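Long-range contacts in C2 domain protein (PDB 7DF2), which binds calcium ions as a tardigrade-specific C2 domain protein, probably secreted, its wider role not being established: residues Ile76-Pro81 against Arg124-Arg129; Phe41-Asn46 against Arg116-Lys121; Pro35-Phe40 against Tyr186-Ile191. All coordinates share one frame; numbering follows the deposited sequence.

Contacts 1 and 2 each pair antiparallel strands in a different sheet of the C2 sandwich, and contact 3 lies where the chain passes between the two sheets. Contact 2 is the buried one; contacts 1 and 3 are partly buried. Both strand pairs combine backbone bonds with an arginine-aspartate salt bridge, but contact 1 builds its bridge into a turn, whereas contact 2 lays it along one face of a regular sheet. Contact 3, the smallest, relies on a single direct hydrogen bond, waters and loose apolar packing. Arg116 of contact 2 ties into contact 1 through Glu79 and Ile76 O, while contacts 2 and 3 meet where strands 41-51 and 181-190 run side by side.

Contact 1 of 3, residues Ile76-Pro81 against Arg124-Arg129; sequences IDTEKP and RKIAMR
Asp77 and Arg129 form the tight polar centre of this contact, where strand 70-77 runs antiparallel to strand 121-136 and then leaves it in a turn. Asp77 and Ala127 are a hydrogen-bonded pair, N to O both ways. Arg129 comes in side-on and spends two nitrogens on one oxygen: NE is 2.8 Å from Asp77 OD2 and NH2 3.2 Å, the NE bond being the straighter. OD2 sits near the guanidinium plane, though the carboxylate is turned 39° from it. Arg129 NH2 also reaches Lys80 O at 2.9 Å. A chi1 of -177° swings the Asp77 carboxylate away from its own N; OD1 takes Glu79 N in an Asx turn, Lys80 N in the wider Asx motif, and Asn201 ND2. Nearby, Pro81 CB packs on Ala127 CB at 3.7 Å, and on the opposite face Ile76 CG2 meets Ile126 CG2 at 3.6 Å. Beyond Asp77 the pairing slackens: one water bridges Thr78 O and Lys125 O, Lys125 NZ turns to Asn82, and Glu79 and Lys80 are exposed, the Lys80 chain running off from strand 121-136. With five N-H groups converging on it, the buried Asp77 carboxylate is probably kept ionised, balancing buried Arg129.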
loop_
_atom_site.group_PDB
_atom_site.type_symbol
_atom_site.label_atom_id
_atom_site.label_comp_id
_atom_site.label_asym_id
_atom_site.label_seq_id
_atom_site.Cartn_x
_atom_site.Cartn_y
_atom_site.Cartn_z
ATOM N N ILE A 76 2.862 -2.365 -4.217
ATOM C CA ILE A 76 3.063 -1.183 -5.053
ATOM C C ILE A 76 2.582 -1.551 -6.454
ATOM O O ILE A 76 3.208 -2.382 -7.127
ATOM C CB ILE A 76 4.537 -0.745 -5.075
ATOM C CG1 ILE A 76 5.018 -0.346 -3.678
ATOM C CG2 ILE A 76 4.733 0.389 -6.055
ATOM C CD1 ILE A 76 6.567 -0.299 -3.542
ATOM N N ASP A 77 1.472 -0.943 -6.896
ATOM C CA ASP A 77 0.818 -1.315 -8.158
ATOM C C ASP A 77 1.253 -0.354 -9.265
ATOM O O ASP A 77 0.671 0.721 -9.441
ATOM C CB ASP A 77 -0.700 -1.316 -7.992
ATOM C CG ASP A 77 -1.429 -1.775 -9.255
ATOM O OD1 ASP A 77 -0.753 -2.140 -10.251
ATOM O OD2 ASP A 77 -2.681 -1.772 -9.238
ATOM N N THR A 78 2.242 -0.767 -10.051
ATOM C CA THR A 78 2.734 0.061 -11.142
ATOM C C THR A 78 1.990 -0.161 -12.452
ATOM O O THR A 78 2.283 0.533 -13.433
ATOM C CB THR A 78 4.220 -0.217 -11.372
ATOM O OG1 THR A 78 4.397 -1.617 -11.614
ATOM C CG2 THR A 78 5.044 0.224 -10.140
ATOM N N GLU A 79 1.049 -1.100 -12.498
ATOM C CA GLU A 79 0.447 -1.543 -13.751
ATOM C C GLU A 79 -1.042 -1.259 -13.866
ATOM O O GLU A 79 -1.512 -0.894 -14.949
ATOM C CB GLU A 79 0.677 -3.051 -13.943
ATOM C CG GLU A 79 2.124 -3.507 -13.817
ATOM C CD GLU A 79 2.261 -5.010 -14.006
ATOM O OE1 GLU A 79 1.269 -5.647 -14.414
ATOM O OE2 GLU A 79 3.354 -5.559 -13.751
ATOM N N LYS A 80 -1.815 -1.420 -12.789
ATOM C CA LYS A 80 -3.277 -1.312 -12.870
ATOM C C LYS A 80 -3.855 -0.362 -11.818
ATOM O O LYS A 80 -4.795 -0.714 -11.097
ATOM C CB LYS A 80 -3.896 -2.703 -12.747
ATOM C CG LYS A 80 -3.370 -3.716 -13.758
ATOM C CD LYS A 80 -3.959 -3.455 -15.140
ATOM C CE LYS A 80 -3.838 -4.659 -16.071
ATOM N NZ LYS A 80 -4.128 -4.288 -17.496
ATOM N N PRO A 81 -3.352 0.878 -11.741
ATOM C CA PRO A 81 -3.713 1.742 -10.608
ATOM C C PRO A 81 -5.177 2.136 -10.574
ATOM O O PRO A 81 -5.672 2.531 -9.511
ATOM C CB PRO A 81 -2.827 2.973 -10.805
ATOM C CG PRO A 81 -2.602 3.023 -12.271
ATOM C CD PRO A 81 -2.470 1.584 -12.690
ATOM N N ARG A 124 2.195 6.981 -15.438
ATOM C CA ARG A 124 1.632 8.244 -14.985
ATOM C C ARG A 124 1.112 8.193 -13.561
ATOM O O ARG A 124 1.073 9.228 -12.899
ATOM C CB ARG A 124 0.488 8.685 -15.909
ATOM C CG ARG A 124 0.927 8.927 -17.341
ATOM C CD ARG A 124 -0.224 9.395 -18.208
ATOM N NE ARG A 124 0.114 9.329 -19.628
ATOM C CZ ARG A 124 0.723 10.304 -20.296
ATOM N NH1 ARG A 124 0.993 10.155 -21.584
ATOM N NH2 ARG A 124 1.066 11.426 -19.672
ATOM N N LYS A 125 0.720 7.014 -13.080
ATOM C CA LYS A 125 0.163 6.852 -11.743
ATOM C C LYS A 125 0.617 5.516 -11.182
ATOM O O LYS A 125 0.531 4.493 -11.867
ATOM C CB LYS A 125 -1.372 6.887 -11.773
ATOM C CG LYS A 125 -1.975 8.261 -11.611
ATOM C CD LYS A 125 -3.365 8.177 -11.015
ATOM C CE LYS A 125 -4.308 7.447 -11.938
ATOM N NZ LYS A 125 -5.711 7.701 -11.543
ATOM N N ILE A 126 1.072 5.515 -9.932
ATOM C CA ILE A 126 1.405 4.285 -9.225
ATOM C C ILE A 126 0.518 4.207 -7.992
ATOM O O ILE A 126 0.475 5.149 -7.193
ATOM C CB ILE A 126 2.892 4.242 -8.832
ATOM C CG1 ILE A 126 3.767 4.199 -10.088
ATOM C CG2 ILE A 126 3.191 3.051 -7.931
ATOM C CD1 ILE A 126 5.244 4.345 -9.800
ATOM N N ALA A 127 -0.181 3.094 -7.839
ATOM C CA ALA A 127 -1.141 2.930 -6.753
ATOM C C ALA A 127 -0.486 2.180 -5.602
ATOM O O ALA A 127 -0.117 1.011 -5.750
ATOM C CB ALA A 127 -2.380 2.187 -7.235
ATOM N N MET A 128 -0.338 2.851 -4.467
ATOM C CA MET A 128 -0.006 2.157 -3.228
ATOM C C MET A 128 -1.281 1.485 -2.730
ATOM O O MET A 128 -2.296 2.162 -2.530
ATOM C CB MET A 128 0.538 3.143 -2.198
ATOM C CG MET A 128 1.878 3.738 -2.602
ATOM S SD MET A 128 2.537 4.829 -1.330
ATOM C CE MET A 128 1.576 6.316 -1.556
ATOM N N ARG A 129 -1.251 0.158 -2.590
ATOM C CA ARG A 129 -2.433 -0.622 -2.226
ATOM C C ARG A 129 -2.193 -1.280 -0.875
ATOM O O ARG A 129 -1.136 -1.876 -0.653
ATOM C CB ARG A 129 -2.752 -1.694 -3.278
ATOM C CG ARG A 129 -3.202 -1.140 -4.622
ATOM C CD ARG A 129 -3.718 -2.272 -5.504
ATOM N NE ARG A 129 -4.139 -1.776 -6.808
ATOM C CZ ARG A 129 -5.372 -1.370 -7.093
ATOM N NH1 ARG A 129 -6.326 -1.399 -6.164
ATOM N NH2 ARG A 129 -5.654 -0.936 -8.313
HETATM O O HOH W 1 0.586 2.655 -13.942
#

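Contact 2 of 3, residues Phe41-Asn46 against Arg116-Lys121; sequences FRIEMN and RDVCGK
Arg42 and Asp117 run alongside each other off the same face of an antiparallel pair formed by strands 41-51 and 107-119. The guanidinium meets the carboxylate edge-on with two bonds, one to each oxygen: Arg42 NE to Asp117 OD1 at 2.7 Å and Arg42 NH1 to Asp117 OD2 at 3.0 Å. Both are nearly straight and use the syn sides of the oxygens. The acceptors lie in the guanidinium plane, although the two planes are 24° apart. A bend at chi3 (-66°) in Arg42 brings NE and NH1 round to face the acid. On the other face, turned into the C2 sandwich, Phe41 touches Val123 and Ile43 touches Ile126. Val118 CB stands over the Phe41 ring face, 3.8 Å from its centroid and offset toward CZ, a CH-pi contact with CG1 near CZ and CE1 and CG2 near CE2. Ile43 crosses Val118 at a slant, its CD1 3.8 Å from Val118 CG2. This inner face is apolar at these three residues, but Arg116 extends along it to Glu79 and Asn201. Between the faces, four backbone hydrogen bonds join Phe41 to Val118 and Ile43 to Arg116. Gripped by Arg42 at both oxygens and by Arg197 at OD2, the buried Asp117 probably stays ionised and ties the strand pair to the C-terminal segment, where Cys196 is disulfide-bonded to Cys119.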
loop_
_atom_site.group_PDB
_atom_site.type_symbol
_atom_site.label_atom_id
_atom_site.label_comp_id
_atom_site.label_asym_id
_atom_site.label_seq_id
_atom_site.Cartn_x
_atom_site.Cartn_y
_atom_site.Cartn_z
ATOM N N PHE A 41 13.635 3.333 -12.234
ATOM C CA PHE A 41 13.569 3.939 -10.917
ATOM C C PHE A 41 12.941 2.958 -9.935
ATOM O O PHE A 41 12.337 1.953 -10.318
ATOM C CB PHE A 41 12.807 5.280 -10.938
ATOM C CG PHE A 41 11.456 5.225 -11.613
ATOM C CD1 PHE A 41 11.348 5.319 -12.996
ATOM C CD2 PHE A 41 10.296 5.103 -10.861
ATOM C CE1 PHE A 41 10.107 5.287 -13.624
ATOM C CE2 PHE A 41 9.051 5.069 -11.478
ATOM C CZ PHE A 41 8.953 5.158 -12.861
ATOM N N ARG A 42 13.138 3.251 -8.658
ATOM C CA ARG A 42 12.704 2.401 -7.562
ATOM C C ARG A 42 11.712 3.194 -6.734
ATOM O O ARG A 42 11.888 4.400 -6.545
ATOM C CB ARG A 42 13.902 1.973 -6.704
ATOM C CG ARG A 42 13.556 1.123 -5.475
ATOM C CD ARG A 42 14.820 0.370 -5.038
ATOM N NE ARG A 42 15.221 -0.597 -6.056
ATOM C CZ ARG A 42 16.443 -1.097 -6.179
ATOM N NH1 ARG A 42 16.706 -1.978 -7.138
ATOM N NH2 ARG A 42 17.399 -0.719 -5.337
ATOM N N ILE A 43 10.648 2.532 -6.288
ATOM C CA ILE A 43 9.638 3.130 -5.425
ATOM C C ILE A 43 9.664 2.399 -4.095
ATOM O O ILE A 43 9.582 1.168 -4.067
ATOM C CB ILE A 43 8.229 3.042 -6.042
ATOM C CG1 ILE A 43 8.207 3.697 -7.421
ATOM C CG2 ILE A 43 7.180 3.677 -5.112
ATOM C CD1 ILE A 43 8.226 2.700 -8.535
ATOM N N GLU A 44 9.763 3.153 -3.003
ATOM C CA GLU A 44 9.654 2.607 -1.654
ATOM C C GLU A 44 8.338 3.060 -1.055
ATOM O O GLU A 44 7.967 4.235 -1.173
ATOM C CB GLU A 44 10.825 3.054 -0.773
ATOM C CG GLU A 44 12.179 2.632 -1.330
ATOM C CD GLU A 44 13.327 3.025 -0.416
ATOM O OE1 GLU A 44 13.078 3.666 0.635
ATOM O OE2 GLU A 44 14.479 2.707 -0.756
ATOM N N MET A 45 7.623 2.122 -0.440
ATOM C CA MET A 45 6.338 2.384 0.192
ATOM C C MET A 45 6.450 2.024 1.664
ATOM O O MET A 45 6.694 0.862 2.008
ATOM C CB MET A 45 5.233 1.577 -0.484
ATOM C CG MET A 45 3.894 1.560 0.251
ATOM S SD MET A 45 2.763 0.497 -0.685
ATOM C CE MET A 45 1.360 0.447 0.438
ATOM N N ASN A 46 6.301 3.024 2.524
ATOM C CA ASN A 46 6.403 2.863 3.970
ATOM C C ASN A 46 4.994 2.911 4.546
ATOM O O ASN A 46 4.313 3.940 4.447
ATOM C CB ASN A 46 7.279 3.972 4.548
ATOM C CG ASN A 46 7.431 3.921 6.061
ATOM O OD1 ASN A 46 7.480 4.977 6.706
ATOM N ND2 ASN A 46 7.597 2.725 6.630
ATOM N N ARG A 116 9.566 -1.626 -5.118
ATOM C CA ARG A 116 9.358 -2.184 -6.443
ATOM C C ARG A 116 9.968 -1.239 -7.460
ATOM O O ARG A 116 9.977 -0.021 -7.264
ATOM C CB ARG A 116 7.866 -2.387 -6.736
ATOM C CG ARG A 116 7.604 -3.096 -8.067
ATOM C CD ARG A 116 6.110 -3.266 -8.337
ATOM N NE ARG A 116 5.896 -3.986 -9.590
ATOM C CZ ARG A 116 4.700 -4.258 -10.105
ATOM N NH1 ARG A 116 3.594 -3.878 -9.471
ATOM N NH2 ARG A 116 4.607 -4.909 -11.259
ATOM N N ASP A 117 10.463 -1.808 -8.559
ATOM C CA ASP A 117 11.145 -1.034 -9.584
ATOM C C ASP A 117 10.310 -0.928 -10.850
ATOM O O ASP A 117 9.511 -1.815 -11.172
ATOM C CB ASP A 117 12.491 -1.658 -9.959
ATOM C CG ASP A 117 13.414 -1.822 -8.780
ATOM O OD1 ASP A 117 13.175 -1.182 -7.741
ATOM O OD2 ASP A 117 14.389 -2.585 -8.905
ATOM N N VAL A 118 10.546 0.156 -11.585
ATOM C CA VAL A 118 10.006 0.351 -12.925
ATOM C C VAL A 118 11.202 0.346 -13.864
ATOM O O VAL A 118 12.142 1.126 -13.675
ATOM C CB VAL A 118 9.219 1.661 -13.043
ATOM C CG1 VAL A 118 8.888 1.951 -14.502
ATOM C CG2 VAL A 118 7.939 1.594 -12.201
ATOM N N CYS A 119 11.179 -0.523 -14.868
ATOM C CA CYS A 119 12.381 -0.778 -15.663
ATOM C C CYS A 119 12.140 -0.458 -17.142
ATOM O O CYS A 119 11.967 -1.353 -17.969
ATOM C CB CYS A 119 12.808 -2.205 -15.443
ATOM S SG CYS A 119 13.169 -2.563 -13.679
ATOM N N GLY A 120 12.162 0.830 -17.472
ATOM C CA GLY A 120 12.120 1.280 -18.843
ATOM C C GLY A 120 10.732 1.581 -19.353
ATOM O O GLY A 120 10.594 2.235 -20.391
ATOM N N LYS A 121 9.700 1.111 -18.662
ATOM C CA LYS A 121 8.343 1.491 -19.003
ATOM C C LYS A 121 8.078 2.914 -18.521
ATOM O O LYS A 121 8.837 3.486 -17.731
ATOM C CB LYS A 121 7.348 0.510 -18.385
ATOM C CG LYS A 121 6.650 -0.384 -19.395
ATOM C CD LYS A 121 5.149 -0.135 -19.429
ATOM C CE LYS A 121 4.372 -1.444 -19.365
ATOM N NZ LYS A 121 3.071 -1.420 -20.104
#

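Contact 3 of 3, residues Pro35-Phe40 against Tyr186-Ile191; sequences PLITGF and YRWYNI
Phe40 O takes the one direct hydrogen bond of this contact, from Ile191 N at 3.0 Å. The N-H aims almost straight at the oxygen, yet the donor stands 37° out of the carbonyl plane and so is not on a lone pair. Asn190 CA approaches the same Phe40 O at 3.3 Å in a CA-H...O contact. Water carries the remaining polar link, with Asn190 OD1 as its hub: one water donates to OD1 at 2.8 Å and to Thr38 O at 3.2 Å, and a second lies 2.9 Å from OD1 and receives Phe40 N. These waters sit beside the corner at Gly39 and Phe40, where the chain leaves one sheet of the C2 beta-sandwich for the other: Ile37 pairs with Val123 of strand 121-136, while the residues from Phe41 on run alongside strand 181-190. Gly39 turns this corner with a positive phi. Apolar contact is sparse. Phe40 CB and Ile191 CG1 approach loosely at 4.5 Å. Trp188 chi1 of 55° sets CG between its backbone N and carbonyl carbon, carrying the indole across to Ile37, whose CG1 lies 4.1 Å from Trp188 CH2. Trp188 NE1 donates a hydrogen bond to Asn155 O, and the indole also packs on Ile126 of the facing sheet and on Ile43.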
loop_
_atom_site.group_PDB
_atom_site.type_symbol
_atom_site.label_atom_id
_atom_site.label_comp_id
_atom_site.label_asym_id
_atom_site.label_seq_id
_atom_site.Cartn_x
_atom_site.Cartn_y
_atom_site.Cartn_z
ATOM N N PRO A 35 1.969 13.687 -15.646
ATOM C CA PRO A 35 3.085 13.479 -16.576
ATOM C C PRO A 35 3.561 12.036 -16.603
ATOM O O PRO A 35 3.530 11.322 -15.598
ATOM C CB PRO A 35 4.178 14.398 -16.020
ATOM C CG PRO A 35 3.850 14.529 -14.566
ATOM C CD PRO A 35 2.353 14.538 -14.508
ATOM N N LEU A 36 4.027 11.613 -17.775
ATOM C CA LEU A 36 4.578 10.274 -17.929
ATOM C C LEU A 36 5.987 10.229 -17.347
ATOM O O LEU A 36 6.865 10.992 -17.766
ATOM C CB LEU A 36 4.589 9.866 -19.400
ATOM C CG LEU A 36 4.971 8.414 -19.677
ATOM C CD1 LEU A 36 3.788 7.501 -19.437
ATOM C CD2 LEU A 36 5.483 8.266 -21.105
ATOM N N ILE A 37 6.198 9.338 -16.383
ATOM C CA ILE A 37 7.495 9.133 -15.751
ATOM C C ILE A 37 8.130 7.907 -16.388
ATOM O O ILE A 37 7.573 6.805 -16.318
ATOM C CB ILE A 37 7.355 8.961 -14.231
ATOM C CG1 ILE A 37 6.482 10.077 -13.651
ATOM C CG2 ILE A 37 8.730 8.911 -13.571
ATOM C CD1 ILE A 37 6.967 11.475 -13.984
ATOM N N THR A 38 9.279 8.091 -17.035
ATOM C CA THR A 38 9.951 6.998 -17.718
ATOM C C THR A 38 11.393 6.926 -17.241
ATOM O O THR A 38 11.927 7.864 -16.642
ATOM C CB THR A 38 9.895 7.159 -19.253
ATOM O OG1 THR A 38 8.553 7.461 -19.648
ATOM C CG2 THR A 38 10.311 5.868 -19.965
ATOM N N GLY A 39 12.010 5.787 -17.501
ATOM C CA GLY A 39 13.364 5.542 -17.079
ATOM C C GLY A 39 13.389 4.318 -16.200
ATOM O O GLY A 39 12.500 3.461 -16.272
ATOM N N PHE A 40 14.412 4.229 -15.364
ATOM C CA PHE A 40 14.600 3.114 -14.451
ATOM C C PHE A 40 14.617 3.700 -13.050
ATOM O O PHE A 40 15.465 4.539 -12.735
ATOM C CB PHE A 40 15.895 2.367 -14.785
ATOM C CG PHE A 40 16.005 2.002 -16.239
ATOM C CD1 PHE A 40 16.490 2.922 -17.165
ATOM C CD2 PHE A 40 15.583 0.759 -16.684
ATOM C CE1 PHE A 40 16.565 2.601 -18.507
ATOM C CE2 PHE A 40 15.662 0.422 -18.026
ATOM C CZ PHE A 40 16.155 1.348 -18.937
ATOM N N TYR A 186 6.083 7.611 0.791
ATOM C CA TYR A 186 6.795 6.979 -0.304
ATOM C C TYR A 186 8.042 7.774 -0.636
ATOM O O TYR A 186 8.167 8.955 -0.299
ATOM C CB TYR A 186 5.925 6.841 -1.563
ATOM C CG TYR A 186 5.623 8.154 -2.243
ATOM C CD1 TYR A 186 4.530 8.918 -1.860
ATOM C CD2 TYR A 186 6.424 8.623 -3.286
ATOM C CE1 TYR A 186 4.244 10.133 -2.487
ATOM C CE2 TYR A 186 6.148 9.829 -3.915
ATOM C CZ TYR A 186 5.057 10.575 -3.513
ATOM O OH TYR A 186 4.784 11.767 -4.141
ATOM N N ARG A 187 8.988 7.065 -1.259
ATOM C CA ARG A 187 10.170 7.626 -1.903
ATOM C C ARG A 187 10.255 7.059 -3.313
ATOM O O ARG A 187 9.784 5.949 -3.577
ATOM C CB ARG A 187 11.480 7.281 -1.150
ATOM C CG ARG A 187 11.753 8.122 0.070
ATOM C CD ARG A 187 13.219 8.124 0.488
ATOM N NE ARG A 187 13.817 6.790 0.488
ATOM C CZ ARG A 187 15.126 6.565 0.395
ATOM N NH1 ARG A 187 15.965 7.588 0.290
ATOM N NH2 ARG A 187 15.601 5.325 0.403
ATOM N N TRP A 188 10.877 7.807 -4.221
ATOM C CA TRP A 188 11.230 7.186 -5.487
ATOM C C TRP A 188 12.398 7.938 -6.102
ATOM O O TRP A 188 12.556 9.147 -5.904
ATOM C CB TRP A 188 10.052 7.092 -6.473
ATOM C CG TRP A 188 9.316 8.358 -6.819
ATOM C CD1 TRP A 188 9.442 9.595 -6.241
ATOM C CD2 TRP A 188 8.327 8.489 -7.835
ATOM N NE1 TRP A 188 8.575 10.485 -6.842
ATOM C CE2 TRP A 188 7.887 9.827 -7.828
ATOM C CE3 TRP A 188 7.777 7.603 -8.764
ATOM C CZ2 TRP A 188 6.917 10.297 -8.712
ATOM C CZ3 TRP A 188 6.808 8.074 -9.639
ATOM C CH2 TRP A 188 6.392 9.406 -9.605
ATOM N N TYR A 189 13.199 7.199 -6.854
ATOM C CA TYR A 189 14.482 7.710 -7.313
ATOM C C TYR A 189 14.985 6.855 -8.459
ATOM O O TYR A 189 14.736 5.647 -8.519
ATOM C CB TYR A 189 15.521 7.732 -6.184
ATOM C CG TYR A 189 15.557 6.467 -5.353
ATOM C CD1 TYR A 189 14.739 6.322 -4.230
ATOM C CD2 TYR A 189 16.411 5.426 -5.678
ATOM C CE1 TYR A 189 14.768 5.153 -3.475
ATOM C CE2 TYR A 189 16.453 4.270 -4.932
ATOM C CZ TYR A 189 15.632 4.140 -3.824
ATOM O OH TYR A 189 15.699 2.976 -3.099
ATOM N N ASN A 190 15.725 7.499 -9.356
ATOM C CA ASN A 190 16.342 6.784 -10.454
ATOM C C ASN A 190 17.417 5.841 -9.935
ATOM O O ASN A 190 18.106 6.128 -8.951
ATOM C CB ASN A 190 16.937 7.776 -11.450
ATOM C CG ASN A 190 15.882 8.685 -12.048
ATOM O OD1 ASN A 190 14.967 8.221 -12.714
ATOM N ND2 ASN A 190 16.012 9.984 -11.816
ATOM N N ILE A 191 17.542 4.701 -10.604
ATOM C CA ILE A 191 18.553 3.695 -10.303
ATOM C C ILE A 191 19.204 3.296 -11.622
ATOM O O ILE A 191 18.576 3.428 -12.684
ATOM C CB ILE A 191 17.944 2.474 -9.592
ATOM C CG1 ILE A 191 16.793 1.888 -10.426
ATOM C CG2 ILE A 191 17.507 2.855 -8.172
ATOM C CD1 ILE A 191 16.299 0.511 -9.962
HETATM O O HOH W 2 12.615 9.187 -13.852
HETATM O O HOH W 3 15.934 6.595 -14.948
#